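Local atomic coordinates of protein B (Streptococcus agalactiae, PDB entry 5H6I), a protein that permeabilises membranes as the secreted CAMP factor, a pore-forming toxin of group B streptococci, and binds the constant region of IgG. Residues Gln43-Asp48 against Lys77-Leu82; Ile50-Ile55 against Asp104-Ile109; Thr62-Pro67 against Ile125-Gly130; Asn36-Met41 against Tyr90-Ile95; Asn54-Val59 against Pro67-Ile72. All blocks are in the same frame, centred on the assembly; numbering follows the deposited sequence.

Contact 1 (Gln43-Asp48 against Lys77-Leu82); sequences QKLDQD and KLKTSL
Lys79 of helix 65-84 lies across from Leu45 and Asp46 of helix 35-58, and its side chain makes apolar contact near its base and a salt bridge at its tip. From CB, which is directed at the other helix, the chain slides past Leu45 in the opposite sense, so that CG of Lys79 rests 3.7 Å from Leu45 CD1 and 3.9 Å from Leu45 CB. From CD on, Asp46 OD1 comes within reach as well, 3.7 Å from Lys79 CD. A bend at chi3 (-120°) sets CE 3.3 Å from the same OD1, and NZ then closes the salt bridge to Asp46 OD1 at 3.0 Å, meeting the oxygen nearly along its C-O axis. Asp46 lies at the exposed border of the interface. Deeper in, Leu45 CD1 touches Leu78 CB at 3.8 Å and Leu82 CD1 at 4.0 Å. Over these segments the helices are nearly antiparallel, 163°, with the segment axes 10.3 Å apart. Helix 93-115 packs against the leucine side of the pair: Leu45 touches its Val99, and Leu78 touches its Ile95 and Leu102. Leu82 also reaches back to Met41, earlier in helix 35-58.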
# COMPACT_ATOMS: atom_id res chain seq x y z
N GLN A 43 -9.61 19.02 -6.75
CA GLN A 43 -9.15 18.08 -7.76
C GLN A 43 -7.96 17.27 -7.27
O GLN A 43 -7.80 16.10 -7.65
CB GLN A 43 -8.79 18.82 -9.05
CG GLN A 43 -10.00 19.37 -9.80
CD GLN A 43 -9.64 20.54 -10.70
OE1 GLN A 43 -8.47 20.76 -11.01
NE2 GLN A 43 -10.65 21.29 -11.12
N LYS A 44 -7.11 17.86 -6.42
CA LYS A 44 -6.00 17.12 -5.84
C LYS A 44 -6.51 16.05 -4.87
O LYS A 44 -5.95 14.95 -4.80
CB LYS A 44 -5.04 18.07 -5.12
CG LYS A 44 -3.79 17.40 -4.59
CD LYS A 44 -2.88 16.95 -5.73
CE LYS A 44 -1.61 16.31 -5.20
NZ LYS A 44 -1.88 15.05 -4.46
N LEU A 45 -7.58 16.36 -4.13
CA LEU A 45 -8.15 15.37 -3.22
C LEU A 45 -8.79 14.22 -3.98
O LEU A 45 -8.89 13.11 -3.44
CB LEU A 45 -9.16 16.03 -2.29
CG LEU A 45 -8.57 16.94 -1.20
CD1 LEU A 45 -9.67 17.71 -0.49
CD2 LEU A 45 -7.74 16.14 -0.21
N ASP A 46 -9.22 14.45 -5.22
CA ASP A 46 -9.72 13.37 -6.05
C ASP A 46 -8.59 12.50 -6.58
O ASP A 46 -8.77 11.28 -6.75
CB ASP A 46 -10.56 13.92 -7.20
CG ASP A 46 -11.96 14.29 -6.78
OD1 ASP A 46 -12.29 14.12 -5.59
OD2 ASP A 46 -12.75 14.75 -7.64
N GLN A 47 -7.43 13.09 -6.86
CA GLN A 47 -6.26 12.30 -7.23
C GLN A 47 -5.81 11.42 -6.08
O GLN A 47 -5.46 10.25 -6.28
CB GLN A 47 -5.13 13.22 -7.68
CG GLN A 47 -3.79 12.53 -7.85
CD GLN A 47 -2.66 13.50 -8.16
OE1 GLN A 47 -2.89 14.70 -8.34
NE2 GLN A 47 -1.44 12.99 -8.23
N ASP A 48 -5.83 11.95 -4.86
CA ASP A 48 -5.46 11.16 -3.69
C ASP A 48 -6.51 10.09 -3.40
O ASP A 48 -6.17 8.97 -3.02
CB ASP A 48 -5.26 12.06 -2.48
CG ASP A 48 -4.24 13.15 -2.73
OD1 ASP A 48 -3.42 13.00 -3.66
OD2 ASP A 48 -4.26 14.17 -2.00
N LYS A 77 -13.16 14.22 4.77
CA LYS A 77 -13.46 15.32 5.69
C LYS A 77 -12.87 16.64 5.19
O LYS A 77 -13.39 17.71 5.52
CB LYS A 77 -12.96 14.99 7.09
CG LYS A 77 -11.73 15.76 7.53
CD LYS A 77 -11.40 15.49 8.99
CE LYS A 77 -12.43 16.10 9.92
NZ LYS A 77 -12.08 15.85 11.35
N LEU A 78 -11.79 16.58 4.41
CA LEU A 78 -11.26 17.80 3.80
C LEU A 78 -12.14 18.25 2.64
O LEU A 78 -12.36 19.45 2.45
CB LEU A 78 -9.83 17.57 3.33
CG LEU A 78 -8.77 17.34 4.41
CD1 LEU A 78 -7.55 16.64 3.83
CD2 LEU A 78 -8.36 18.65 5.07
N LYS A 79 -12.65 17.30 1.85
CA LYS A 79 -13.57 17.64 0.77
C LYS A 79 -14.85 18.26 1.31
O LYS A 79 -15.34 19.26 0.77
CB LYS A 79 -13.88 16.40 -0.06
CG LYS A 79 -12.91 16.12 -1.20
CD LYS A 79 -13.51 15.14 -2.20
CE LYS A 79 -12.66 13.88 -2.31
NZ LYS A 79 -13.35 12.81 -3.08
N THR A 80 -15.41 17.67 2.37
CA THR A 80 -16.62 18.21 2.97
C THR A 80 -16.37 19.61 3.54
O THR A 80 -17.24 20.48 3.46
CB THR A 80 -17.14 17.27 4.05
OG1 THR A 80 -17.28 15.95 3.51
CG2 THR A 80 -18.48 17.74 4.58
N SER A 81 -15.18 19.83 4.10
CA SER A 81 -14.86 21.16 4.62
C SER A 81 -14.69 22.17 3.49
O SER A 81 -15.16 23.31 3.61
CB SER A 81 -13.59 21.09 5.47
OG SER A 81 -13.32 22.34 6.09
N LEU A 82 -14.03 21.77 2.40
CA LEU A 82 -13.90 22.66 1.26
C LEU A 82 -15.25 22.96 0.63
O LEU A 82 -15.54 24.10 0.25
CB LEU A 82 -12.96 22.04 0.22
CG LEU A 82 -11.45 22.20 0.45
CD1 LEU A 82 -10.68 21.60 -0.72
CD2 LEU A 82 -11.08 23.67 0.64

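Contact 2 (Ile50-Ile55 against Asp104-Ile109); sequences IQLRNI and DVIEAI
Helices 35-58 and 93-115 run in roughly the same direction here, 31° apart with axes 11.0 Å from each other, and Leu52 faces Ile106 at a CA-CA distance of 7.2 Å. This is a layer of the helical bundle that makes up the N-terminal part of the toxin, and it is held mainly by aliphatic side chains. Ile106 is the centre of it, with Gln51, Leu52 and Ile55 gathered round its branches. Its CG1 lies 3.7 Å from Leu52 CD2 and 4.0 Å from Leu52 CG. The CG2 methyl, anti to the backbone N of Ile106, takes the other two neighbours: Ile55 CD1 at 3.9 Å, and the end of Gln51, whose NE2 comes to 3.4 Å. Gln51 gets there with CG anti to its own backbone N: chi1 -161° sets CG 3.8 Å from the methyl, and the extended chain beyond carries CD and NE2 past it, at the partly exposed edge of the contact. Leu52 is buried and also meets Ala71, Ile72 and Val75 of helix 65-84. On other faces of helix 93-115, Val105 and Ala108 pack on Ile131 of helix 121-139, so helix 93-115 has helices 35-58, 65-84 and 121-139 packed around it. One turn on from Ile106, two methyl groups meet directly, Ile55 CG2 lying 3.6 Å from Ile109 CG2.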
# COMPACT_ATOMS: atom_id res chain seq x y z
N ILE A 50 -8.38 8.47 -5.47
CA ILE A 50 -8.17 7.36 -6.38
C ILE A 50 -6.87 6.64 -6.06
O ILE A 50 -6.79 5.41 -6.10
CB ILE A 50 -8.20 7.85 -7.84
CG1 ILE A 50 -9.61 8.33 -8.21
CG2 ILE A 50 -7.74 6.76 -8.79
CD1 ILE A 50 -10.68 7.26 -8.05
N GLN A 51 -5.83 7.40 -5.71
CA GLN A 51 -4.54 6.79 -5.38
C GLN A 51 -4.61 6.01 -4.08
O GLN A 51 -3.91 5.00 -3.93
CB GLN A 51 -3.46 7.86 -5.30
CG GLN A 51 -2.04 7.33 -5.41
CD GLN A 51 -1.07 8.37 -5.94
OE1 GLN A 51 -1.48 9.47 -6.33
NE2 GLN A 51 0.21 8.02 -5.97
N LEU A 52 -5.45 6.44 -3.13
CA LEU A 52 -5.50 5.77 -1.84
C LEU A 52 -6.40 4.54 -1.85
O LEU A 52 -6.17 3.60 -1.08
CB LEU A 52 -5.97 6.75 -0.75
CG LEU A 52 -4.90 7.73 -0.25
CD1 LEU A 52 -5.54 8.81 0.61
CD2 LEU A 52 -3.81 7.00 0.53
N ARG A 53 -7.43 4.52 -2.71
CA ARG A 53 -8.26 3.32 -2.80
C ARG A 53 -7.53 2.19 -3.52
O ARG A 53 -7.77 1.01 -3.23
CB ARG A 53 -9.58 3.64 -3.50
CG ARG A 53 -9.45 4.20 -4.91
CD ARG A 53 -9.70 3.13 -5.96
NE ARG A 53 -10.12 3.71 -7.23
CZ ARG A 53 -10.00 3.09 -8.40
NH1 ARG A 53 -9.47 1.88 -8.46
NH2 ARG A 53 -10.40 3.70 -9.51
N ASN A 54 -6.64 2.53 -4.46
CA ASN A 54 -5.77 1.52 -5.05
C ASN A 54 -4.86 0.91 -3.99
O ASN A 54 -4.70 -0.31 -3.90
CB ASN A 54 -4.94 2.13 -6.18
CG ASN A 54 -5.78 2.53 -7.37
OD1 ASN A 54 -6.78 1.89 -7.69
ND2 ASN A 54 -5.37 3.60 -8.05
N ILE A 55 -4.25 1.77 -3.17
CA ILE A 55 -3.38 1.30 -2.09
C ILE A 55 -4.18 0.52 -1.05
O ILE A 55 -3.66 -0.41 -0.43
CB ILE A 55 -2.64 2.50 -1.47
CG1 ILE A 55 -1.67 3.11 -2.49
CG2 ILE A 55 -1.89 2.09 -0.21
CD1 ILE A 55 -0.93 4.33 -1.97
N ASP A 104 2.57 13.34 1.00
CA ASP A 104 3.64 12.73 1.78
C ASP A 104 3.20 11.42 2.41
O ASP A 104 4.01 10.51 2.59
CB ASP A 104 4.12 13.71 2.86
CG ASP A 104 4.76 14.95 2.27
OD1 ASP A 104 5.87 14.84 1.70
OD2 ASP A 104 4.16 16.04 2.37
N VAL A 105 1.91 11.30 2.76
CA VAL A 105 1.38 10.03 3.24
C VAL A 105 1.48 8.97 2.15
O VAL A 105 1.99 7.87 2.37
CB VAL A 105 -0.07 10.20 3.73
CG1 VAL A 105 -0.76 8.85 3.84
CG2 VAL A 105 -0.10 10.92 5.07
N ILE A 106 0.99 9.31 0.95
CA ILE A 106 1.03 8.36 -0.16
C ILE A 106 2.47 8.02 -0.53
O ILE A 106 2.80 6.86 -0.78
CB ILE A 106 0.26 8.93 -1.37
CG1 ILE A 106 -1.20 9.19 -1.00
CG2 ILE A 106 0.35 7.98 -2.56
CD1 ILE A 106 -1.97 9.97 -2.04
N GLU A 107 3.35 9.03 -0.54
CA GLU A 107 4.74 8.79 -0.91
C GLU A 107 5.43 7.86 0.08
O GLU A 107 6.28 7.05 -0.30
CB GLU A 107 5.49 10.12 -1.02
CG GLU A 107 5.65 10.63 -2.44
CD GLU A 107 5.95 12.11 -2.49
OE1 GLU A 107 5.51 12.77 -3.46
OE2 GLU A 107 6.62 12.62 -1.57
N ALA A 108 5.08 7.97 1.36
CA ALA A 108 5.66 7.08 2.36
C ALA A 108 5.19 5.64 2.18
O ALA A 108 5.93 4.70 2.46
CB ALA A 108 5.34 7.58 3.77
N ILE A 109 3.95 5.46 1.71
CA ILE A 109 3.43 4.11 1.53
C ILE A 109 4.07 3.43 0.33
O ILE A 109 4.47 2.26 0.39
CB ILE A 109 1.90 4.14 1.41
CG1 ILE A 109 1.29 4.70 2.70
CG2 ILE A 109 1.36 2.75 1.13
CD1 ILE A 109 -0.03 5.40 2.49

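Contact 3 (Thr62-Pro67 against Ile125-Gly130); sequences TDYEKP and IDMGFG
A type I beta turn, Thr62 to Glu65, leads into helix 65-84 and presses Asp63 and Tyr64 against Gly128 of helix 121-139. Inside the turn Thr62 OG1 accepts from Tyr64 N at 3.0 Å with an N-H...O angle of 165°, an ST turn, and Tyr64 takes the N-cap position. Gly128 has no side chain to hold the turn off, and the backbones close to 5.4 Å between the CA atoms of Asp63 and Gly128. Tyr64 CE1 comes to 3.8 Å from Gly128 CA. At the ring's para position, Tyr64 OH lies close to the methyl of Met127, 3.2 Å from CE; the methionine chain, bent at chi2 and again at chi3 (-72°), which sets CE, crosses the tyrosine at about a right angle. At the outer border Asp63 lays its carboxylate beside Ile125, with OD1 3.4 Å from CG1. The polar tips have partners beyond the two segments: Tyr64 OH is hydrogen-bonded to Asn124 OD1, and Asp63 OD2 to Tyr177 OH. The contact itself is van der Waals in character; those outside hydrogen bonds probably help to fix both side-chain ends, letting a buried hydroxyl sit beside the methyl and CB of Met127 without lacking a polar partner.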
# COMPACT_ATOMS: atom_id res chain seq x y z
N THR A 62 -1.72 -5.38 6.85
CA THR A 62 -0.36 -4.94 7.14
C THR A 62 -0.40 -3.79 8.14
O THR A 62 -1.45 -3.43 8.68
CB THR A 62 0.35 -4.53 5.84
OG1 THR A 62 -0.03 -3.20 5.49
CG2 THR A 62 -0.02 -5.47 4.71
N ASP A 63 0.77 -3.20 8.39
CA ASP A 63 0.87 -2.03 9.25
C ASP A 63 0.34 -0.77 8.59
O ASP A 63 0.28 0.28 9.25
CB ASP A 63 2.32 -1.82 9.69
CG ASP A 63 2.90 -3.02 10.41
OD1 ASP A 63 2.48 -3.28 11.55
OD2 ASP A 63 3.76 -3.71 9.83
N TYR A 64 -0.04 -0.83 7.32
CA TYR A 64 -0.56 0.31 6.59
C TYR A 64 -2.03 0.17 6.25
O TYR A 64 -2.55 0.96 5.45
CB TYR A 64 0.26 0.54 5.31
CG TYR A 64 1.75 0.58 5.55
CD1 TYR A 64 2.39 1.76 5.90
CD2 TYR A 64 2.53 -0.57 5.43
CE1 TYR A 64 3.75 1.80 6.12
CE2 TYR A 64 3.89 -0.54 5.65
CZ TYR A 64 4.50 0.65 5.99
OH TYR A 64 5.85 0.68 6.21
N GLU A 65 -2.73 -0.81 6.83
CA GLU A 65 -4.15 -0.97 6.54
C GLU A 65 -4.97 0.12 7.21
O GLU A 65 -5.74 0.83 6.54
CB GLU A 65 -4.62 -2.36 6.99
CG GLU A 65 -6.11 -2.59 6.81
CD GLU A 65 -6.64 -3.70 7.69
OE1 GLU A 65 -6.35 -4.88 7.40
OE2 GLU A 65 -7.36 -3.40 8.67
N LYS A 66 -4.81 0.28 8.52
CA LYS A 66 -5.52 1.31 9.26
C LYS A 66 -5.03 2.72 8.93
O LYS A 66 -5.85 3.65 8.86
CB LYS A 66 -5.42 1.05 10.76
CG LYS A 66 -6.45 1.80 11.58
CD LYS A 66 -7.81 1.13 11.52
CE LYS A 66 -8.89 2.00 12.14
NZ LYS A 66 -9.22 3.16 11.27
N PRO A 67 -3.72 2.95 8.75
CA PRO A 67 -3.29 4.30 8.32
C PRO A 67 -3.95 4.79 7.05
O PRO A 67 -4.42 5.94 7.01
CB PRO A 67 -1.77 4.13 8.16
CG PRO A 67 -1.41 3.11 9.17
CD PRO A 67 -2.56 2.13 9.18
N ILE A 125 6.69 -1.69 10.88
CA ILE A 125 5.94 -1.37 12.09
C ILE A 125 6.24 0.06 12.53
O ILE A 125 5.33 0.84 12.82
CB ILE A 125 6.26 -2.38 13.20
CG1 ILE A 125 5.51 -3.69 12.97
CG2 ILE A 125 5.92 -1.81 14.57
CD1 ILE A 125 5.74 -4.73 14.05
N ASP A 126 7.52 0.42 12.59
CA ASP A 126 7.90 1.76 13.02
C ASP A 126 7.44 2.81 12.02
O ASP A 126 7.00 3.90 12.41
CB ASP A 126 9.41 1.84 13.24
CG ASP A 126 9.87 1.05 14.44
OD1 ASP A 126 9.01 0.62 15.24
OD2 ASP A 126 11.09 0.84 14.59
N MET A 127 7.52 2.51 10.73
CA MET A 127 7.15 3.48 9.71
C MET A 127 5.63 3.64 9.61
O MET A 127 5.14 4.76 9.43
CB MET A 127 7.73 3.09 8.36
CG MET A 127 8.24 4.26 7.55
SD MET A 127 7.01 4.86 6.39
CE MET A 127 7.03 3.53 5.19
N GLY A 128 4.88 2.54 9.73
CA GLY A 128 3.44 2.65 9.80
C GLY A 128 2.97 3.45 11.00
O GLY A 128 1.92 4.10 10.95
N PHE A 129 3.74 3.42 12.09
CA PHE A 129 3.44 4.25 13.24
C PHE A 129 3.64 5.73 12.92
O PHE A 129 2.89 6.59 13.41
CB PHE A 129 4.31 3.83 14.42
CG PHE A 129 3.85 4.38 15.75
CD1 PHE A 129 2.66 3.96 16.31
CD2 PHE A 129 4.63 5.30 16.43
CE1 PHE A 129 2.24 4.46 17.53
CE2 PHE A 129 4.22 5.80 17.65
CZ PHE A 129 3.03 5.38 18.20
N GLY A 130 4.65 6.04 12.11
CA GLY A 130 4.89 7.43 11.74
C GLY A 130 3.83 7.99 10.81
O GLY A 130 3.40 9.14 10.96

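Contact 4 (Asn36-Met41 against Tyr90-Ile95); sequences NQAQQM and YDLNSI
Leu92 meets Gln37, Ala38 and Met41 of helix 35-58 mainly through one methyl group, CD1. Among the apolar contacts, Met41 CE lies 3.7 Å from Leu92 CD1, and Ala38 CB stands a little further off, at 4.2 Å from the same methyl. Met41 also serves the next turn: its SD is 3.7 Å from Ile95 CG2, and a bend at chi3 (-56°) places CE between that methyl and Leu92. The second kind of contact is amide against aliphatic carbon. Gln37 and Leu92 slide past each other in opposite directions, and Gln37 NE2 comes to 3.4 Å from both CB and CD1 of Leu92. This is the point where the chain, coming out of a loop, starts helix 93-115 alongside the first helix of the bundle, with Leu92 as the N-cap residue. Helix 65-84 closes the buried side, its Leu82 touching Tyr90 and Ile95. Hydrogen bonding is local to the helix start: Asp91 and Asn93 form an Asx turn in which Asn93 N donates to Asp91 OD1 at 3.1 Å, reaching it from above the carboxylate plane, with an N-H...O angle of 145°.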
# COMPACT_ATOMS: atom_id res chain seq x y z
N ASN A 36 -10.57 29.74 -7.15
CA ASN A 36 -9.76 28.96 -8.07
C ASN A 36 -8.80 28.05 -7.32
O ASN A 36 -8.58 26.90 -7.70
CB ASN A 36 -9.00 29.88 -9.03
CG ASN A 36 -7.82 29.18 -9.69
OD1 ASN A 36 -6.68 29.31 -9.24
ND2 ASN A 36 -8.09 28.45 -10.76
N GLN A 37 -8.21 28.56 -6.23
CA GLN A 37 -7.34 27.73 -5.40
C GLN A 37 -8.13 26.61 -4.74
O GLN A 37 -7.57 25.53 -4.49
CB GLN A 37 -6.65 28.60 -4.35
CG GLN A 37 -5.64 27.85 -3.48
CD GLN A 37 -4.80 28.79 -2.64
OE1 GLN A 37 -3.60 28.93 -2.86
NE2 GLN A 37 -5.43 29.43 -1.66
N ALA A 38 -9.41 26.83 -4.46
CA ALA A 38 -10.22 25.81 -3.80
C ALA A 38 -10.45 24.61 -4.71
O ALA A 38 -10.44 23.46 -4.25
CB ALA A 38 -11.55 26.40 -3.34
N GLN A 39 -10.67 24.85 -6.01
CA GLN A 39 -10.89 23.74 -6.93
C GLN A 39 -9.61 23.00 -7.28
O GLN A 39 -9.68 21.85 -7.72
CB GLN A 39 -11.57 24.22 -8.21
CG GLN A 39 -11.39 25.70 -8.53
CD GLN A 39 -11.97 26.08 -9.88
OE1 GLN A 39 -12.51 25.24 -10.60
NE2 GLN A 39 -11.85 27.35 -10.23
N GLN A 40 -8.44 23.62 -7.09
CA GLN A 40 -7.19 22.87 -7.24
C GLN A 40 -7.09 21.77 -6.20
O GLN A 40 -6.84 20.60 -6.54
CB GLN A 40 -5.98 23.81 -7.13
CG GLN A 40 -6.09 25.11 -7.89
CD GLN A 40 -5.01 26.10 -7.50
OE1 GLN A 40 -4.64 26.19 -6.33
NE2 GLN A 40 -4.50 26.85 -8.47
N MET A 41 -7.28 22.12 -4.93
CA MET A 41 -7.20 21.12 -3.87
C MET A 41 -8.33 20.11 -3.97
O MET A 41 -8.14 18.93 -3.66
CB MET A 41 -7.21 21.81 -2.50
CG MET A 41 -5.92 22.54 -2.17
SD MET A 41 -6.10 23.66 -0.77
CE MET A 41 -7.47 24.67 -1.32
N TYR A 90 -12.25 32.25 2.02
CA TYR A 90 -11.52 32.46 3.26
C TYR A 90 -10.05 32.07 3.16
O TYR A 90 -9.45 32.02 2.08
CB TYR A 90 -12.28 31.65 4.31
CG TYR A 90 -12.16 30.14 4.16
CD1 TYR A 90 -12.66 29.50 3.03
CD2 TYR A 90 -11.54 29.37 5.13
CE1 TYR A 90 -12.55 28.13 2.89
CE2 TYR A 90 -11.43 28.00 5.00
CZ TYR A 90 -11.93 27.38 3.87
OH TYR A 90 -11.82 26.02 3.73
N ASP A 91 -9.44 31.78 4.31
CA ASP A 91 -8.04 31.41 4.39
C ASP A 91 -7.87 29.93 4.07
O ASP A 91 -8.41 29.07 4.78
CB ASP A 91 -7.49 31.73 5.78
CG ASP A 91 -6.03 31.34 5.94
OD1 ASP A 91 -5.30 31.30 4.93
OD2 ASP A 91 -5.62 31.05 7.09
N LEU A 92 -7.13 29.63 3.00
CA LEU A 92 -6.90 28.27 2.56
C LEU A 92 -5.53 27.74 2.96
O LEU A 92 -5.03 26.79 2.35
CB LEU A 92 -7.08 28.16 1.04
CG LEU A 92 -8.49 28.39 0.49
CD1 LEU A 92 -8.51 28.19 -1.02
CD2 LEU A 92 -9.50 27.46 1.16
N ASN A 93 -4.90 28.36 3.96
CA ASN A 93 -3.55 27.95 4.34
C ASN A 93 -3.56 26.61 5.06
O ASN A 93 -2.84 25.68 4.67
CB ASN A 93 -2.91 29.02 5.22
CG ASN A 93 -1.50 28.65 5.66
OD1 ASN A 93 -0.59 28.54 4.84
ND2 ASN A 93 -1.32 28.46 6.96
N SER A 94 -4.36 26.49 6.12
CA SER A 94 -4.40 25.24 6.88
C SER A 94 -4.98 24.11 6.05
O SER A 94 -4.51 22.97 6.13
CB SER A 94 -5.22 25.43 8.16
OG SER A 94 -6.59 25.18 7.94
N ILE A 95 -6.00 24.40 5.23
CA ILE A 95 -6.60 23.35 4.40
C ILE A 95 -5.61 22.87 3.35
O ILE A 95 -5.69 21.71 2.91
CB ILE A 95 -7.91 23.87 3.77
CG1 ILE A 95 -8.86 22.70 3.49
CG2 ILE A 95 -7.64 24.65 2.49
CD1 ILE A 95 -9.45 22.09 4.74

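Contact 5 (Asn54-Val59 against Pro67-Ile72); sequences NIKDNV and PVNEAI
Lys56 and Val68 carry most of this contact, with Ile72 a smaller third, and the CA atoms of Lys56 and Val68 come within 6.5 Å. Lys56 leaves helix 35-58 with CG anti to its backbone N (chi1 -173°) and lies at the outer border of the interface. Its stem crosses Ile72 at about a right angle, the CD1 methyl of Ile72 lying 4.0 Å from both CB and CD of the lysine. The last bond turns, chi4 65°, and brings NZ to the side-chain carbonyl of Asn69. The modelled distance of 2.4 Å between Lys56 NZ and Asn69 OD1 is too short to be taken literally, so a hydrogen bond is indicated but its length is doubtful. Val68 fills the inner side. Its CG2 meets Val59 CG2 tip to tip at 3.7 Å and lies 4.1 Å from Lys56 CA, while CG1 is 4.1 Å from Ile55 CG2. Helix 35-58 and helix 65-84 make an alpha-alpha hairpin here, 160° between their directions and 9.8 Å between their axes, close to the short connection that joins them. Helix 93-115 covers the inner side, where Ile109 packs on Val68. On another face of helix 65-84, Pro67 and Glu70 touch helix 121-139, at Thr132 and Val135 respectively.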
# COMPACT_ATOMS: atom_id res chain seq x y z
N ASN A 54 -6.64 2.53 -4.46
CA ASN A 54 -5.77 1.52 -5.05
C ASN A 54 -4.86 0.91 -3.99
O ASN A 54 -4.70 -0.31 -3.90
CB ASN A 54 -4.94 2.13 -6.18
CG ASN A 54 -5.78 2.53 -7.37
OD1 ASN A 54 -6.78 1.89 -7.69
ND2 ASN A 54 -5.37 3.60 -8.05
N ILE A 55 -4.25 1.77 -3.17
CA ILE A 55 -3.38 1.30 -2.09
C ILE A 55 -4.18 0.52 -1.05
O ILE A 55 -3.66 -0.41 -0.43
CB ILE A 55 -2.64 2.50 -1.47
CG1 ILE A 55 -1.67 3.11 -2.49
CG2 ILE A 55 -1.89 2.09 -0.21
CD1 ILE A 55 -0.93 4.33 -1.97
N LYS A 56 -5.45 0.88 -0.86
CA LYS A 56 -6.27 0.23 0.16
C LYS A 56 -6.32 -1.28 -0.01
O LYS A 56 -6.43 -2.02 0.98
CB LYS A 56 -7.69 0.81 0.14
CG LYS A 56 -8.59 0.33 1.27
CD LYS A 56 -10.05 0.58 0.94
CE LYS A 56 -10.96 0.09 2.06
NZ LYS A 56 -10.74 0.85 3.32
N ASP A 57 -6.23 -1.77 -1.25
CA ASP A 57 -6.26 -3.21 -1.48
C ASP A 57 -4.92 -3.86 -1.16
O ASP A 57 -4.87 -4.94 -0.55
CB ASP A 57 -6.66 -3.50 -2.92
CG ASP A 57 -7.94 -2.80 -3.33
OD1 ASP A 57 -8.78 -2.54 -2.44
OD2 ASP A 57 -8.10 -2.50 -4.53
N ASN A 58 -3.81 -3.23 -1.57
CA ASN A 58 -2.50 -3.86 -1.46
C ASN A 58 -1.98 -3.92 -0.03
O ASN A 58 -1.11 -4.74 0.26
CB ASN A 58 -1.49 -3.12 -2.34
CG ASN A 58 -1.90 -3.11 -3.81
OD1 ASN A 58 -2.59 -4.01 -4.28
ND2 ASN A 58 -1.46 -2.08 -4.53
N VAL A 59 -2.49 -3.07 0.87
CA VAL A 59 -1.97 -3.00 2.23
C VAL A 59 -2.91 -3.73 3.19
O VAL A 59 -2.98 -3.39 4.38
CB VAL A 59 -1.76 -1.54 2.66
CG1 VAL A 59 -0.74 -0.86 1.75
CG2 VAL A 59 -3.07 -0.78 2.66
N PRO A 67 -3.72 2.95 8.75
CA PRO A 67 -3.29 4.30 8.32
C PRO A 67 -3.95 4.79 7.05
O PRO A 67 -4.42 5.94 7.01
CB PRO A 67 -1.77 4.13 8.16
CG PRO A 67 -1.41 3.11 9.17
CD PRO A 67 -2.56 2.13 9.18
N VAL A 68 -4.00 3.97 6.00
CA VAL A 68 -4.61 4.46 4.77
C VAL A 68 -6.14 4.53 4.90
O VAL A 68 -6.79 5.33 4.22
CB VAL A 68 -4.19 3.63 3.55
CG1 VAL A 68 -2.69 3.36 3.58
CG2 VAL A 68 -4.97 2.33 3.48
N ASN A 69 -6.73 3.71 5.77
CA ASN A 69 -8.15 3.87 6.06
C ASN A 69 -8.42 5.22 6.72
O ASN A 69 -9.42 5.88 6.42
CB ASN A 69 -8.64 2.73 6.95
CG ASN A 69 -9.01 1.49 6.16
OD1 ASN A 69 -9.02 1.51 4.93
ND2 ASN A 69 -9.31 0.41 6.87
N GLU A 70 -7.53 5.64 7.61
CA GLU A 70 -7.63 6.97 8.20
C GLU A 70 -7.31 8.06 7.18
O GLU A 70 -7.85 9.17 7.26
CB GLU A 70 -6.71 7.08 9.41
CG GLU A 70 -7.13 6.23 10.59
CD GLU A 70 -8.29 6.83 11.35
OE1 GLU A 70 -9.46 6.57 10.98
OE2 GLU A 70 -8.04 7.58 12.32
N ALA A 71 -6.44 7.76 6.21
CA ALA A 71 -6.12 8.74 5.18
C ALA A 71 -7.29 8.93 4.22
O ALA A 71 -7.59 10.05 3.81
CB ALA A 71 -4.87 8.31 4.41
N ILE A 72 -7.98 7.84 3.86
CA ILE A 72 -9.16 7.94 3.01
C ILE A 72 -10.24 8.74 3.71
O ILE A 72 -10.92 9.58 3.10
CB ILE A 72 -9.65 6.54 2.61
CG1 ILE A 72 -8.62 5.86 1.70
CG2 ILE A 72 -11.00 6.62 1.92
CD1 ILE A 72 -8.92 4.40 1.43

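All five contacts belong to the N-terminal helical bundle, and four use helix 35-58. Down that helix come contact 4, contact 1 and contact 2; the centres of contacts 1 and 4 are about 10 Å apart, those of contacts 1 and 2 about 14 Å. Contact 5, at its end, overlaps contact 2 in Asn54 and Ile55. Contacts 1 and 5 join helix 35-58 to helix 65-84, contacts 2 and 4 to helix 93-115, so three consecutive helices share one apolar core. Contact 3 shares Pro67 with contact 5 and ties in helix 121-139. The IgG constant region-binding region, residues 57-120, supplies the partner segments on helices 65-84 and 93-115; nearly all of helix 35-58 precedes it.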